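Local structure of diaminopropionate ammonia-lyase (Escherichia coli, 4D9I) at residues 31-36 with 40-45. The protein catalyses the pyridoxal 5'-phosphate-dependent alpha,beta-elimination of both L- and D-diaminopropionate to pyruvate and ammonia, working as a homodimer. Sequence-based numbering, arbitrary orientation.
Sequences LARQFH and AGYRPT
R33 and Y42 join the C-terminal turns of helix 26-36 to the loop that follows it through a side-chain hydrogen bond, backed by packing of the tyrosine ring on H36. R33 runs extended from CG to NE and crosses Y42 at about a right angle. Its NE donates to Y42 OH at 2.9 Å. The bond is bent (131°), and the hydroxyl stands well out of the guanidinium plane. Y42 starts out toward the helix and, with CG anti to the backbone N (chi1 179°), carries its hydroxyl to R33. At the other end of this ring, CD1 lies 3.6 Å from H36 O and 4.1 Å from H36 CB, while the imidazole turns away to bond T208 and L79 O. P44 CG touches R33 NH2 at 3.7 Å. Helix 208-220 completes the polar cluster: E212 bonds Y42 OH, and D211 and E215 form salt bridges with R33 NH1. A phenylalanine in place of the tyrosine would probably leave R33 NE and E212 without the hydroxyl they share. Away from the cofactor lysine, this helix-to-loop connection leads into strand 47-49, outermost in this chain's mixed sheet, in a fold type II PLP-dependent enzyme.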
loop_
_atom_site.group_PDB
_atom_site.type_symbol
_atom_site.label_atom_id
_atom_site.label_comp_id
_atom_site.label_asym_id
_atom_site.label_seq_id
_atom_site.Cartn_x
_atom_site.Cartn_y
_atom_site.Cartn_z
ATOM N N LEU B 31 6.061 -33.215 -15.422
ATOM C CA LEU B 31 6.384 -34.266 -14.452
ATOM C C LEU B 31 6.471 -33.701 -13.031
ATOM O O LEU B 31 5.874 -34.250 -12.099
ATOM C CB LEU B 31 7.682 -34.984 -14.833
ATOM C CG LEU B 31 7.660 -35.859 -16.095
ATOM C CD1 LEU B 31 9.057 -36.371 -16.432
ATOM C CD2 LEU B 31 6.692 -37.030 -15.931
ATOM N N ALA B 32 7.194 -32.593 -12.872
ATOM C CA ALA B 32 7.278 -31.934 -11.573
ATOM C C ALA B 32 5.883 -31.529 -11.077
ATOM O O ALA B 32 5.519 -31.807 -9.933
ATOM C CB ALA B 32 8.213 -30.730 -11.629
ATOM N N ARG B 33 5.088 -30.913 -11.949
ATOM C CA ARG B 33 3.750 -30.477 -11.548
ATOM C C ARG B 33 2.839 -31.623 -11.085
ATOM O O ARG B 33 2.099 -31.479 -10.104
ATOM C CB ARG B 33 3.065 -29.667 -12.654
ATOM C CG ARG B 33 1.745 -29.083 -12.180
ATOM C CD ARG B 33 1.187 -28.059 -13.144
ATOM N NE ARG B 33 -0.081 -27.555 -12.641
ATOM C CZ ARG B 33 -0.884 -26.755 -13.318
ATOM N NH1 ARG B 33 -0.555 -26.353 -14.543
ATOM N NH2 ARG B 33 -2.023 -26.361 -12.768
ATOM N N GLN B 34 2.879 -32.736 -11.813
ATOM C CA GLN B 34 2.198 -33.970 -11.424
ATOM C C GLN B 34 2.557 -34.399 -10.000
ATOM O O GLN B 34 1.684 -34.846 -9.240
ATOM C CB GLN B 34 2.573 -35.098 -12.378
ATOM C CG GLN B 34 1.975 -35.003 -13.780
ATOM C CD GLN B 34 2.481 -36.135 -14.679
ATOM O OE1 GLN B 34 2.149 -37.306 -14.475
ATOM N NE2 GLN B 34 3.305 -35.787 -15.670
ATOM N N PHE B 35 3.841 -34.253 -9.657
ATOM C CA PHE B 35 4.345 -34.517 -8.312
ATOM C C PHE B 35 3.743 -33.541 -7.310
ATOM O O PHE B 35 3.174 -33.961 -6.309
ATOM C CB PHE B 35 5.881 -34.439 -8.282
ATOM C CG PHE B 35 6.456 -34.345 -6.899
ATOM C CD1 PHE B 35 6.624 -35.482 -6.129
ATOM C CD2 PHE B 35 6.829 -33.111 -6.367
ATOM C CE1 PHE B 35 7.138 -35.402 -4.849
ATOM C CE2 PHE B 35 7.354 -33.024 -5.085
ATOM C CZ PHE B 35 7.506 -34.174 -4.327
ATOM N N HIS B 36 3.866 -32.242 -7.594
ATOM C CA HIS B 36 3.315 -31.184 -6.722
ATOM C C HIS B 36 1.840 -31.281 -6.452
ATOM O O HIS B 36 1.391 -30.971 -5.350
ATOM C CB HIS B 36 3.643 -29.800 -7.262
ATOM C CG HIS B 36 5.115 -29.485 -7.253
ATOM N ND1 HIS B 36 5.757 -28.999 -8.332
ATOM C CD2 HIS B 36 6.070 -29.621 -6.254
ATOM C CE1 HIS B 36 7.049 -28.818 -8.032
ATOM N NE2 HIS B 36 7.239 -29.201 -6.761
ATOM N N ALA B 40 -0.544 -32.245 -0.119
ATOM C CA ALA B 40 -1.628 -31.570 0.608
ATOM C C ALA B 40 -1.478 -30.048 0.526
ATOM O O ALA B 40 -0.412 -29.508 0.807
ATOM C CB ALA B 40 -1.658 -32.017 2.059
ATOM N N GLY B 41 -2.549 -29.377 0.133
ATOM C CA GLY B 41 -2.554 -27.925 0.046
ATOM C C GLY B 41 -2.186 -27.356 -1.311
ATOM O O GLY B 41 -2.156 -26.129 -1.469
ATOM N N TYR B 42 -1.908 -28.225 -2.289
ATOM C CA TYR B 42 -1.623 -27.746 -3.647
ATOM C C TYR B 42 -2.771 -26.939 -4.216
ATOM O O TYR B 42 -3.926 -27.395 -4.193
ATOM C CB TYR B 42 -1.303 -28.870 -4.637
ATOM C CG TYR B 42 -1.049 -28.334 -6.041
ATOM C CD1 TYR B 42 0.180 -27.765 -6.376
ATOM C CD2 TYR B 42 -2.054 -28.356 -7.018
ATOM C CE1 TYR B 42 0.410 -27.252 -7.645
ATOM C CE2 TYR B 42 -1.833 -27.851 -8.290
ATOM C CZ TYR B 42 -0.594 -27.299 -8.595
ATOM O OH TYR B 42 -0.355 -26.779 -9.848
ATOM N N ARG B 43 -2.421 -25.760 -4.737
ATOM C CA ARG B 43 -3.321 -24.894 -5.470
ATOM C C ARG B 43 -2.450 -24.001 -6.370
ATOM O O ARG B 43 -1.521 -23.360 -5.891
ATOM C CB ARG B 43 -4.158 -24.036 -4.492
ATOM C CG ARG B 43 -5.400 -23.380 -5.075
ATOM C CD ARG B 43 -5.945 -22.316 -4.121
ATOM N N PRO B 44 -2.744 -23.950 -7.679
ATOM C CA PRO B 44 -1.978 -23.014 -8.509
ATOM C C PRO B 44 -2.071 -21.610 -7.932
ATOM O O PRO B 44 -3.141 -21.191 -7.514
ATOM C CB PRO B 44 -2.682 -23.089 -9.854
ATOM C CG PRO B 44 -3.311 -24.446 -9.872
ATOM C CD PRO B 44 -3.754 -24.685 -8.461
ATOM N N THR B 45 -0.943 -20.919 -7.846
ATOM C CA THR B 45 -0.888 -19.589 -7.251
ATOM C C THR B 45 -1.505 -18.572 -8.227
ATOM O O THR B 45 -1.461 -18.769 -9.443
ATOM C CB THR B 45 0.570 -19.177 -6.966
ATOM O OG1 THR B 45 1.335 -19.276 -8.172
ATOM C CG2 THR B 45 1.211 -20.048 -5.885
#